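ATP-dependent RNA helicase HrpB (Escherichia coli, PDB 6EUD) hydrolyses ATP as a DExH-box NTPase and is an RNA helicase that binds single-stranded RNA. Local coordinates at residues Q635-L640 against P653-E658; C642-K645 against D651-A654; T714-A719 against M734-G739; I718-H723 against V751-E756; D773-A778 against D798-A803. All blocks are in the same frame, centred on the assembly; numbering follows the deposited sequence.

Contact 1. Residues Q635-L640 against P653-E658; sequences QLRLRL and PAVDDE
V655, L640 and R637 form the heart of a helix-loop-helix return: the chain leaves helix 631-646, doubles back along it, and reaches V655 just before D656, the N-cap of helix 657-662. V655 gives up the most surface. Its two methyls part to different partners: CG1 meets CD1 of L640 at 3.8 Å, the two side chains crossing at about a right angle, while CG2 lies 3.6 Å from the backbone O of R637. A beta-branched residue suits this spot, since its two methyls reach L640 and the R637 backbone at once. L640 points toward the loop and is long enough to serve a second residue, its CD2 lying 4.4 Å from CG of P653. R637 runs the opposite way past V655. With CG anti to the backbone N (chi1 -167°) and a bend at chi3, CG of R637 lies 3.8 Å from CB of V655, and the guanidinium edge turns to the loop. There NH1 gives a weak but nearly straight bond to O of V655, 3.4 Å at 170°, while NH2 pairs with E634 in a salt bridge. With only a methyl left by an alanine here, E634 would probably lose its positive mate and one flank of V655 its cover. A water also links the segments, donating to O of P653 at 2.6 Å and weakly to O of L640.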
# COMPACT_ATOMS: atom_id res chain seq x y z
N GLN A 635 24.54 -28.54 -12.43
CA GLN A 635 25.77 -27.90 -11.94
C GLN A 635 25.90 -26.48 -12.49
O GLN A 635 26.29 -25.56 -11.76
CB GLN A 635 27.01 -28.73 -12.32
CG GLN A 635 27.28 -29.89 -11.36
CD GLN A 635 27.61 -29.39 -9.96
OE1 GLN A 635 28.67 -28.80 -9.73
NE2 GLN A 635 26.67 -29.59 -9.04
N LEU A 636 25.54 -26.28 -13.76
CA LEU A 636 25.51 -24.95 -14.33
C LEU A 636 24.53 -24.07 -13.55
O LEU A 636 24.87 -22.97 -13.12
CB LEU A 636 25.13 -24.99 -15.82
CG LEU A 636 24.97 -23.62 -16.52
CD1 LEU A 636 26.25 -22.79 -16.51
CD2 LEU A 636 24.50 -23.79 -17.94
N ARG A 637 23.32 -24.58 -13.35
CA ARG A 637 22.32 -23.83 -12.58
C ARG A 637 22.88 -23.46 -11.20
O ARG A 637 22.79 -22.32 -10.80
CB ARG A 637 21.01 -24.59 -12.45
CG ARG A 637 19.87 -23.70 -11.93
CD ARG A 637 18.61 -24.48 -11.60
NE ARG A 637 18.87 -25.46 -10.55
CZ ARG A 637 18.70 -25.22 -9.25
NH1 ARG A 637 18.25 -24.04 -8.84
NH2 ARG A 637 18.97 -26.17 -8.37
N LEU A 638 23.51 -24.42 -10.52
CA LEU A 638 24.12 -24.16 -9.22
C LEU A 638 25.29 -23.15 -9.34
O LEU A 638 25.46 -22.27 -8.48
CB LEU A 638 24.59 -25.47 -8.60
CG LEU A 638 23.46 -26.40 -8.13
CD1 LEU A 638 23.97 -27.77 -7.68
CD2 LEU A 638 22.72 -25.72 -7.00
N ARG A 639 26.09 -23.25 -10.40
CA ARG A 639 27.17 -22.29 -10.60
C ARG A 639 26.64 -20.88 -10.79
O ARG A 639 27.25 -19.91 -10.32
CB ARG A 639 28.04 -22.69 -11.78
CG ARG A 639 28.93 -23.88 -11.43
CD ARG A 639 29.42 -24.61 -12.67
NE ARG A 639 30.29 -23.73 -13.44
CZ ARG A 639 30.47 -23.85 -14.75
NH1 ARG A 639 29.83 -24.81 -15.42
NH2 ARG A 639 31.25 -23.00 -15.39
N LEU A 640 25.50 -20.76 -11.48
CA LEU A 640 24.85 -19.45 -11.64
C LEU A 640 24.37 -18.89 -10.29
O LEU A 640 24.50 -17.69 -10.03
CB LEU A 640 23.68 -19.56 -12.63
CG LEU A 640 24.19 -19.70 -14.06
CD1 LEU A 640 23.04 -20.02 -15.04
CD2 LEU A 640 24.95 -18.43 -14.47
N PRO A 653 21.83 -13.99 -14.12
CA PRO A 653 20.40 -14.32 -14.20
C PRO A 653 19.90 -15.10 -13.01
O PRO A 653 20.59 -15.97 -12.49
CB PRO A 653 20.30 -15.16 -15.48
CG PRO A 653 21.64 -15.72 -15.66
CD PRO A 653 22.58 -14.64 -15.20
N ALA A 654 18.69 -14.78 -12.57
CA ALA A 654 18.02 -15.59 -11.58
C ALA A 654 17.71 -16.95 -12.21
O ALA A 654 17.28 -17.03 -13.36
CB ALA A 654 16.75 -14.90 -11.11
N VAL A 655 17.95 -18.01 -11.45
CA VAL A 655 17.74 -19.36 -11.94
C VAL A 655 17.08 -20.21 -10.87
O VAL A 655 17.26 -21.42 -10.84
CB VAL A 655 19.06 -20.01 -12.38
CG1 VAL A 655 19.59 -19.33 -13.63
CG2 VAL A 655 20.09 -19.95 -11.24
N ASP A 656 16.31 -19.58 -10.00
CA ASP A 656 15.43 -20.31 -9.08
C ASP A 656 14.25 -20.85 -9.87
O ASP A 656 13.93 -20.32 -10.94
CB ASP A 656 14.97 -19.39 -7.96
CG ASP A 656 14.29 -18.16 -8.49
OD1 ASP A 656 14.99 -17.28 -9.05
OD2 ASP A 656 13.06 -18.05 -8.34
N ASP A 657 13.59 -21.88 -9.34
CA ASP A 657 12.49 -22.53 -10.05
C ASP A 657 11.43 -21.56 -10.53
O ASP A 657 10.99 -21.65 -11.69
CB ASP A 657 11.85 -23.60 -9.16
CG ASP A 657 12.52 -24.95 -9.31
OD1 ASP A 657 13.74 -24.98 -9.56
OD2 ASP A 657 11.83 -25.98 -9.17
N GLU A 658 11.03 -20.61 -9.70
CA GLU A 658 9.95 -19.72 -10.12
C GLU A 658 10.38 -18.74 -11.22
O GLU A 658 9.60 -18.50 -12.14
CB GLU A 658 9.37 -18.96 -8.93
CG GLU A 658 7.94 -18.50 -9.19
CD GLU A 658 7.34 -17.69 -8.04
OE1 GLU A 658 7.93 -17.68 -6.94
OE2 GLU A 658 6.27 -17.07 -8.25
O HOH W 1 21.86 -16.59 -10.36

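Contact 2. Residues C642-K645 against D651-A654; sequences CAAK and DWPA
W652 folds back over A643 and A644 near the C-terminal end of helix 631-646, so that the loop following the helix returns along its last turns in a tight helix-to-loop reversal. The main interaction is CH-pi. The methyl of A643 stands over the indole face, CB 3.6 Å from the centroid of the six-membered ring and only 15° off its normal. With CB 3.5 Å from CD2, the methyl lies near the atoms shared by the two rings. Alanine suits the place because a single methyl lets the broad indole lie close to the helix. Apolar packing continues at the five-membered ring, where CA of A644 comes to 3.7 Å from CD1, and at the root of the side chain, where the two CB atoms of A644 and W652 are 4.2 Å apart. The torsion chi1 of -51° places CG beside the backbone N of W652, and chi2 of 96° turns the indole broadside to the helix. Leucine L702 and methionine M698, from helix 696-705, also touch the indole, so it is wedged between helices as a large apolar filler. Polar contact plays a lesser part. NE1 donates a hydrogen bond to O of L647, just past the helix end, which fixes how the ring is turned. It also passes 3.3 Å from O of A643, but at an angle too poor for a hydrogen bond.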
# COMPACT_ATOMS: atom_id res chain seq x y z
N CYS A 642 25.73 -19.61 -7.37
CA CYS A 642 26.92 -19.26 -6.59
C CYS A 642 27.59 -17.99 -7.09
O CYS A 642 28.01 -17.17 -6.29
CB CYS A 642 27.92 -20.42 -6.59
SG CYS A 642 27.28 -21.80 -5.62
N ALA A 643 27.68 -17.82 -8.41
CA ALA A 643 28.19 -16.58 -9.01
C ALA A 643 27.46 -15.35 -8.48
O ALA A 643 28.09 -14.32 -8.23
CB ALA A 643 28.08 -16.62 -10.54
N ALA A 644 26.14 -15.45 -8.32
CA ALA A 644 25.37 -14.30 -7.86
C ALA A 644 25.71 -13.97 -6.40
O ALA A 644 25.59 -12.82 -5.98
CB ALA A 644 23.87 -14.54 -8.03
N LYS A 645 26.13 -14.98 -5.63
CA LYS A 645 26.59 -14.75 -4.26
C LYS A 645 28.02 -14.22 -4.21
O LYS A 645 28.32 -13.28 -3.51
CB LYS A 645 26.51 -16.02 -3.43
CG LYS A 645 25.13 -16.53 -3.18
CD LYS A 645 25.14 -17.69 -2.20
CE LYS A 645 26.07 -18.81 -2.63
NZ LYS A 645 26.03 -19.92 -1.64
N ASP A 651 25.80 -8.98 -13.44
CA ASP A 651 24.37 -9.23 -13.56
C ASP A 651 24.07 -10.67 -13.93
O ASP A 651 23.77 -10.97 -15.08
CB ASP A 651 23.75 -8.28 -14.58
CG ASP A 651 23.73 -6.84 -14.09
OD1 ASP A 651 23.38 -6.62 -12.92
OD2 ASP A 651 24.09 -5.95 -14.89
N TRP A 652 24.13 -11.56 -12.94
CA TRP A 652 23.83 -12.96 -13.18
C TRP A 652 22.32 -13.14 -13.22
O TRP A 652 21.60 -12.51 -12.45
CB TRP A 652 24.48 -13.86 -12.11
CG TRP A 652 25.94 -13.57 -11.93
CD1 TRP A 652 26.49 -12.76 -10.98
CD2 TRP A 652 27.03 -14.05 -12.73
NE1 TRP A 652 27.85 -12.71 -11.14
CE2 TRP A 652 28.21 -13.49 -12.21
CE3 TRP A 652 27.12 -14.89 -13.85
CZ2 TRP A 652 29.47 -13.75 -12.75
CZ3 TRP A 652 28.37 -15.14 -14.38
CH2 TRP A 652 29.53 -14.57 -13.83
N PRO A 653 21.83 -13.99 -14.12
CA PRO A 653 20.40 -14.32 -14.20
C PRO A 653 19.90 -15.10 -13.01
O PRO A 653 20.59 -15.97 -12.49
CB PRO A 653 20.30 -15.16 -15.48
CG PRO A 653 21.64 -15.72 -15.66
CD PRO A 653 22.58 -14.64 -15.20
N ALA A 654 18.69 -14.78 -12.57
CA ALA A 654 18.02 -15.59 -11.58
C ALA A 654 17.71 -16.95 -12.21
O ALA A 654 17.28 -17.03 -13.36
CB ALA A 654 16.75 -14.90 -11.11

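Contact 3. Residues T714-A719 against M734-G739; sequences TGSRIA and MQEMFG
E736 reaches from a 3-10 turn to T714 and S716 in the connection of a beta-hairpin, the antiparallel pair 709-711 and 717-721 of the C-terminal region. The 3-10 turn begins at M734, whose O accepts from N of M737 at 2.9 Å, and whose side chain packs on helix 779-789, against V782 and M786. At Q735 it is the backbone that counts, CA lying 3.7 Å above the ring plane of F738, toward the rim. E736 then carries the whole contact. A bend at chi2 (-148°) swings its carboxylate to the hairpin, where OE2 is gripped twice: OG1 of T714 donates in a very short bond, modelled at 2.5 Å, a length doubtful in detail, and OG of S716 donates at 2.7 Å to the syn lone pair. Small hydroxyl residues suit the turn, since each brings a donor close without crowding the buried carboxylate. OG1 of T714 also takes a weak bond from N of S716, an ST turn that ties the two donors together. OE1 lies 3.9 Å from the methyl CD1 of I718, with R733 a weak, long ion pair that would probably temper the buried charge. M737 points away from the hairpin loop, and its side chain packs on V712 and V732. F738 packs on P799, and G739, backbone-bonded to P799, has a phi of 103°, where a CB would press on O of F738.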
# COMPACT_ATOMS: atom_id res chain seq x y z
N THR A 714 49.53 -31.76 -10.80
CA THR A 714 49.95 -32.82 -11.70
C THR A 714 49.49 -32.57 -13.13
O THR A 714 49.97 -33.22 -14.05
CB THR A 714 49.43 -34.19 -11.25
OG1 THR A 714 47.99 -34.16 -11.16
CG2 THR A 714 50.01 -34.56 -9.90
N GLY A 715 48.55 -31.65 -13.32
CA GLY A 715 47.98 -31.43 -14.64
C GLY A 715 46.62 -32.10 -14.80
O GLY A 715 45.91 -31.85 -15.78
N SER A 716 46.25 -32.95 -13.83
CA SER A 716 44.93 -33.56 -13.84
C SER A 716 43.83 -32.49 -13.75
O SER A 716 43.99 -31.45 -13.11
CB SER A 716 44.77 -34.55 -12.68
OG SER A 716 45.57 -35.71 -12.86
N ARG A 717 42.71 -32.76 -14.42
CA ARG A 717 41.56 -31.87 -14.35
C ARG A 717 40.50 -32.48 -13.44
O ARG A 717 39.82 -33.42 -13.85
CB ARG A 717 41.00 -31.61 -15.75
CG ARG A 717 42.07 -31.25 -16.78
CD ARG A 717 41.54 -30.29 -17.80
NE ARG A 717 41.18 -29.03 -17.18
CZ ARG A 717 40.27 -28.19 -17.65
NH1 ARG A 717 39.59 -28.47 -18.76
NH2 ARG A 717 40.02 -27.07 -17.00
N ILE A 718 40.37 -31.95 -12.22
CA ILE A 718 39.44 -32.49 -11.23
C ILE A 718 38.14 -31.65 -11.17
O ILE A 718 38.19 -30.41 -11.13
CB ILE A 718 40.07 -32.56 -9.83
CG1 ILE A 718 41.48 -33.18 -9.87
CG2 ILE A 718 39.17 -33.33 -8.87
CD1 ILE A 718 41.54 -34.56 -10.51
N ALA A 719 37.00 -32.34 -11.18
CA ALA A 719 35.70 -31.68 -11.17
C ALA A 719 35.45 -30.96 -9.86
O ALA A 719 35.67 -31.52 -8.79
CB ALA A 719 34.59 -32.70 -11.41
N MET A 734 45.42 -36.78 -2.45
CA MET A 734 46.37 -35.92 -1.77
C MET A 734 47.69 -35.83 -2.53
O MET A 734 48.25 -34.75 -2.67
CB MET A 734 46.63 -36.45 -0.36
CG MET A 734 47.58 -35.60 0.46
SD MET A 734 47.80 -36.23 2.14
CE MET A 734 48.61 -37.80 1.84
N GLN A 735 48.15 -36.96 -3.05
CA GLN A 735 49.43 -37.02 -3.76
C GLN A 735 49.49 -36.00 -4.92
O GLN A 735 50.57 -35.50 -5.26
CB GLN A 735 49.68 -38.45 -4.27
CG GLN A 735 48.72 -38.89 -5.37
CD GLN A 735 48.23 -40.32 -5.23
OE1 GLN A 735 48.31 -40.92 -4.16
NE2 GLN A 735 47.70 -40.87 -6.32
N GLU A 736 48.33 -35.68 -5.50
CA GLU A 736 48.28 -34.79 -6.65
C GLU A 736 48.41 -33.32 -6.25
O GLU A 736 48.67 -32.46 -7.09
CB GLU A 736 46.98 -35.00 -7.43
CG GLU A 736 46.87 -36.36 -8.12
CD GLU A 736 46.07 -36.29 -9.42
OE1 GLU A 736 44.81 -36.39 -9.39
OE2 GLU A 736 46.70 -36.14 -10.49
N MET A 737 48.22 -33.01 -4.97
CA MET A 737 48.31 -31.63 -4.51
C MET A 737 49.73 -31.24 -4.06
O MET A 737 49.95 -30.14 -3.56
CB MET A 737 47.33 -31.41 -3.37
CG MET A 737 45.88 -31.56 -3.77
SD MET A 737 45.47 -30.48 -5.13
CE MET A 737 45.91 -28.86 -4.43
N PHE A 738 50.69 -32.15 -4.24
CA PHE A 738 52.07 -31.83 -3.87
C PHE A 738 52.64 -30.69 -4.70
O PHE A 738 52.51 -30.68 -5.93
CB PHE A 738 52.96 -33.06 -4.02
CG PHE A 738 52.68 -34.13 -3.03
CD1 PHE A 738 51.99 -33.85 -1.86
CD2 PHE A 738 53.11 -35.43 -3.25
CE1 PHE A 738 51.73 -34.84 -0.94
CE2 PHE A 738 52.85 -36.42 -2.33
CZ PHE A 738 52.16 -36.12 -1.17
N GLY A 739 53.29 -29.75 -4.04
CA GLY A 739 53.89 -28.62 -4.74
C GLY A 739 53.06 -27.36 -4.60
O GLY A 739 53.53 -26.25 -4.89

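Contact 4. Residues I718-H723 against V751-E756; sequences IAIRYH and VPLVLE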
# COMPACT_ATOMS: atom_id res chain seq x y z
N ILE A 718 40.37 -31.95 -12.22
CA ILE A 718 39.44 -32.49 -11.23
C ILE A 718 38.14 -31.65 -11.17
O ILE A 718 38.19 -30.41 -11.13
CB ILE A 718 40.07 -32.56 -9.83
CG1 ILE A 718 41.48 -33.18 -9.87
CG2 ILE A 718 39.17 -33.33 -8.87
CD1 ILE A 718 41.54 -34.56 -10.51
N ALA A 719 37.00 -32.34 -11.18
CA ALA A 719 35.70 -31.68 -11.17
C ALA A 719 35.45 -30.96 -9.86
O ALA A 719 35.67 -31.52 -8.79
CB ALA A 719 34.59 -32.70 -11.41
N ILE A 720 35.00 -29.72 -9.95
CA ILE A 720 34.54 -29.00 -8.78
C ILE A 720 33.05 -29.29 -8.56
O ILE A 720 32.27 -29.28 -9.51
CB ILE A 720 34.79 -27.50 -8.94
CG1 ILE A 720 36.30 -27.22 -9.04
CG2 ILE A 720 34.13 -26.73 -7.81
CD1 ILE A 720 36.64 -25.73 -9.15
N ARG A 721 32.66 -29.56 -7.33
CA ARG A 721 31.29 -29.90 -7.01
C ARG A 721 30.61 -28.69 -6.38
O ARG A 721 30.87 -28.33 -5.22
CB ARG A 721 31.24 -31.12 -6.06
CG ARG A 721 29.86 -31.78 -5.89
CD ARG A 721 29.66 -32.35 -4.46
NE ARG A 721 30.84 -33.09 -4.04
CZ ARG A 721 31.30 -33.16 -2.79
NH1 ARG A 721 30.69 -32.53 -1.80
NH2 ARG A 721 32.39 -33.87 -2.55
N TYR A 722 29.76 -28.03 -7.15
CA TYR A 722 29.08 -26.86 -6.61
C TYR A 722 27.81 -27.27 -5.90
O TYR A 722 27.26 -28.36 -6.11
CB TYR A 722 28.77 -25.85 -7.71
CG TYR A 722 30.01 -25.24 -8.32
CD1 TYR A 722 30.55 -24.07 -7.82
CD2 TYR A 722 30.65 -25.86 -9.39
CE1 TYR A 722 31.69 -23.52 -8.38
CE2 TYR A 722 31.77 -25.32 -9.96
CZ TYR A 722 32.29 -24.16 -9.45
OH TYR A 722 33.41 -23.63 -10.01
N HIS A 723 27.35 -26.38 -5.04
CA HIS A 723 26.20 -26.62 -4.21
C HIS A 723 25.53 -25.28 -3.93
O HIS A 723 26.20 -24.24 -3.89
CB HIS A 723 26.62 -27.32 -2.92
CG HIS A 723 25.47 -27.82 -2.11
ND1 HIS A 723 24.76 -27.01 -1.25
CD2 HIS A 723 24.91 -29.05 -2.02
CE1 HIS A 723 23.81 -27.71 -0.67
NE2 HIS A 723 23.88 -28.95 -1.11
N VAL A 751 36.89 -17.41 -2.86
CA VAL A 751 36.32 -18.60 -2.26
C VAL A 751 37.27 -19.78 -2.35
O VAL A 751 37.50 -20.32 -3.42
CB VAL A 751 34.99 -18.99 -2.95
CG1 VAL A 751 34.41 -20.27 -2.33
CG2 VAL A 751 33.98 -17.84 -2.86
N PRO A 752 37.80 -20.20 -1.20
CA PRO A 752 38.69 -21.38 -1.24
C PRO A 752 37.88 -22.65 -1.49
O PRO A 752 36.76 -22.78 -1.00
CB PRO A 752 39.35 -21.37 0.14
CG PRO A 752 38.34 -20.65 1.04
CD PRO A 752 37.56 -19.70 0.17
N LEU A 753 38.45 -23.56 -2.27
CA LEU A 753 37.83 -24.87 -2.48
C LEU A 753 37.96 -25.75 -1.25
O LEU A 753 39.02 -25.81 -0.63
CB LEU A 753 38.44 -25.57 -3.70
CG LEU A 753 38.14 -24.86 -5.01
CD1 LEU A 753 38.86 -25.54 -6.12
CD2 LEU A 753 36.64 -24.86 -5.29
N VAL A 754 36.89 -26.42 -0.87
CA VAL A 754 37.03 -27.40 0.18
C VAL A 754 37.64 -28.63 -0.47
O VAL A 754 37.05 -29.21 -1.38
CB VAL A 754 35.68 -27.75 0.87
CG1 VAL A 754 35.86 -28.92 1.82
CG2 VAL A 754 35.12 -26.54 1.62
N LEU A 755 38.84 -29.00 -0.02
CA LEU A 755 39.58 -30.13 -0.58
C LEU A 755 39.22 -31.40 0.15
O LEU A 755 39.39 -31.52 1.37
CB LEU A 755 41.09 -29.91 -0.49
CG LEU A 755 41.70 -28.67 -1.12
CD1 LEU A 755 43.23 -28.72 -1.00
CD2 LEU A 755 41.26 -28.59 -2.57
N GLU A 756 38.71 -32.36 -0.59
CA GLU A 756 38.50 -33.67 -0.02
C GLU A 756 39.68 -34.54 -0.42
O GLU A 756 39.71 -35.15 -1.48
CB GLU A 756 37.16 -34.23 -0.47
CG GLU A 756 35.99 -33.36 0.08
CD GLU A 756 34.65 -33.64 -0.61
OE1 GLU A 756 34.61 -33.82 -1.85
OE2 GLU A 756 33.62 -33.69 0.09
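I720 and L753 are the facing pair, yet their CA atoms stay 8.2 Å apart, too far for direct strand pairing. The reason is topological: strand 729-733 runs between them, antiparallel to 717-721 and parallel to 751-758, so the two segments meet only through side chains reaching across this middle strand. The 751-758 strand is interrupted at L753, whose side chain points toward the other segment. Its two methyls clasp the end of I720, with CD1 to CD1 3.8 Å and CD2 lying 4.0 Å from CD1 of I720, and the side chains cross at about a right angle. Branched aliphatics suit the place, since their terminal methyls meet across the width of the middle strand. I720 also lays CG2 over a face of the Y722 ring, 3.4 Å above its plane and toward the rim. On the opposite face of strand 729-733 R721 meets E756. Bends at chi2 and chi3 bring its guanidinium to the carboxylate, whose chain is extended beyond CG. A salt bridge is modelled, NH2 of R721 2.9 Å from OE2 of E756, but NH2 is crowded in the model and its exact place is doubtful; the planes stand 42° apart. Opposite charges on a face at least partly open to solvent are sensible partners. Around this, L730 of strand 729-733 touches I720, A731 touches E756, and I746 of strand 745-746 covers I720 and L753. Y722 and V751 also reach W646, at the end of helix 631-646.

Contact 5. Residues D773-A778 against D798-A803; sequences DFWKGA and DPANTA
The indole of W775 presents one face to P799 and A800. CG of P799 sits 3.2 Å above the plane, offset toward the rim, and its CB makes a CH-pi contact with the six-membered ring, 3.7 Å from the centroid and 15° off the normal. N of A800 stands over the same face, 4.0 Å above the plane, while CB of A800 lies over CD1 of W775, 3.4 Å away, at the five-membered ring. At the ring's polar edge NE1 donates to O of E740. Proline is apt here, a rigid, compact apolar ring that sets its CB-CG edge on the indole face; alanine next to it keeps the loop close. The loop is braced from within by O of D798, which takes N of N801 and OG1 of T802 from opposite faces of its plane, OG1 at 3.1 Å. A leucine in place of W775 would probably leave E740 O without its donor and P799 without a flat surface to rest on. W775 belongs to helix 771-776, with Y779 at the start of helix 779-789 meeting its ring edge-to-face and M734 packing on it from the loop after strand 729-733. The tail carrying P799 thus closes over these two helices.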
# COMPACT_ATOMS: atom_id res chain seq x y z
N ASP A 773 47.58 -25.10 6.36
CA ASP A 773 47.49 -25.64 7.71
C ASP A 773 47.61 -27.16 7.73
O ASP A 773 48.10 -27.75 8.69
CB ASP A 773 46.18 -25.25 8.39
CG ASP A 773 46.15 -23.81 8.80
OD1 ASP A 773 47.22 -23.18 8.79
OD2 ASP A 773 45.05 -23.31 9.13
N PHE A 774 47.14 -27.80 6.67
CA PHE A 774 47.14 -29.25 6.64
C PHE A 774 48.56 -29.81 6.52
O PHE A 774 48.95 -30.71 7.28
CB PHE A 774 46.27 -29.78 5.51
CG PHE A 774 46.40 -31.25 5.32
CD1 PHE A 774 45.82 -32.13 6.22
CD2 PHE A 774 47.13 -31.76 4.25
CE1 PHE A 774 45.96 -33.51 6.06
CE2 PHE A 774 47.27 -33.12 4.08
CZ PHE A 774 46.69 -34.00 4.99
N TRP A 775 49.32 -29.29 5.56
CA TRP A 775 50.72 -29.66 5.41
C TRP A 775 51.49 -29.54 6.73
O TRP A 775 52.26 -30.43 7.09
CB TRP A 775 51.40 -28.80 4.34
CG TRP A 775 50.95 -28.96 2.89
CD1 TRP A 775 50.88 -27.97 1.95
CD2 TRP A 775 50.51 -30.17 2.22
NE1 TRP A 775 50.44 -28.47 0.75
CE2 TRP A 775 50.21 -29.82 0.89
CE3 TRP A 775 50.35 -31.50 2.62
CZ2 TRP A 775 49.77 -30.75 -0.06
CZ3 TRP A 775 49.91 -32.43 1.68
CH2 TRP A 775 49.62 -32.05 0.36
N LYS A 776 51.30 -28.43 7.45
CA LYS A 776 51.97 -28.20 8.72
C LYS A 776 51.33 -28.98 9.88
O LYS A 776 51.97 -29.24 10.89
CB LYS A 776 51.99 -26.71 9.06
CG LYS A 776 52.78 -25.86 8.08
CD LYS A 776 52.48 -24.38 8.27
CE LYS A 776 53.32 -23.51 7.34
NZ LYS A 776 54.78 -23.49 7.72
N GLY A 777 50.06 -29.34 9.73
CA GLY A 777 49.32 -29.94 10.83
C GLY A 777 49.11 -31.43 10.72
O GLY A 777 50.03 -32.22 10.95
N ALA A 778 47.89 -31.83 10.34
CA ALA A 778 47.49 -33.23 10.35
C ALA A 778 48.23 -34.08 9.32
O ALA A 778 48.12 -35.31 9.35
CB ALA A 778 45.99 -33.34 10.13
N ASP A 798 58.11 -32.70 3.13
CA ASP A 798 57.73 -31.33 2.77
C ASP A 798 56.88 -31.28 1.48
O ASP A 798 57.33 -30.79 0.44
CB ASP A 798 58.98 -30.46 2.60
CG ASP A 798 58.70 -28.98 2.79
OD1 ASP A 798 59.10 -28.43 3.83
OD2 ASP A 798 58.08 -28.37 1.89
N PRO A 799 55.63 -31.77 1.56
CA PRO A 799 54.74 -31.89 0.39
C PRO A 799 54.42 -30.55 -0.28
O PRO A 799 54.26 -30.50 -1.49
CB PRO A 799 53.48 -32.52 0.98
CG PRO A 799 53.52 -32.18 2.43
CD PRO A 799 54.95 -32.17 2.80
N ALA A 800 54.36 -29.48 0.50
CA ALA A 800 54.13 -28.14 -0.04
C ALA A 800 55.17 -27.71 -1.08
O ALA A 800 54.86 -26.90 -1.96
CB ALA A 800 54.10 -27.13 1.10
N ASN A 801 56.39 -28.25 -0.98
CA ASN A 801 57.49 -27.87 -1.87
C ASN A 801 58.03 -29.00 -2.75
O ASN A 801 58.93 -28.78 -3.56
CB ASN A 801 58.65 -27.28 -1.06
CG ASN A 801 58.25 -26.03 -0.31
OD1 ASN A 801 58.20 -24.94 -0.89
ND2 ASN A 801 57.98 -26.17 0.98
N THR A 802 57.50 -30.20 -2.59
CA THR A 802 57.88 -31.32 -3.44
C THR A 802 57.40 -31.14 -4.88
O THR A 802 56.21 -30.90 -5.12
CB THR A 802 57.34 -32.64 -2.89
OG1 THR A 802 58.05 -32.96 -1.69
CG2 THR A 802 57.51 -33.76 -3.90
N ALA A 803 58.32 -31.25 -5.83
CA ALA A 803 58.00 -31.11 -7.24
C ALA A 803 56.91 -32.08 -7.67
O ALA A 803 57.04 -33.29 -7.47
CB ALA A 803 59.24 -31.32 -8.09

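Contacts 1 and 2 lie on successive turns of helix 631-646, centres about 8 Å apart; the loop they share, with P653 and A654, lets the chain return along that helix. Later come contacts 3 and 4, which share I718 and A719 on strand 717-721, have centres about 13 Å apart and reach the mixed sheet of the C-terminal region. Contact 5 closes the chain's end, its centre about 14 Å from that of contact 3, and touches it through G739 and P799. The groups join where OE1 of Q635 meets N of Y722, 2.9 Å away, so helix 631-646 abuts the sheet. All five lie away from the predicted ATP site and DEFH box, in HrpB's C-terminal part.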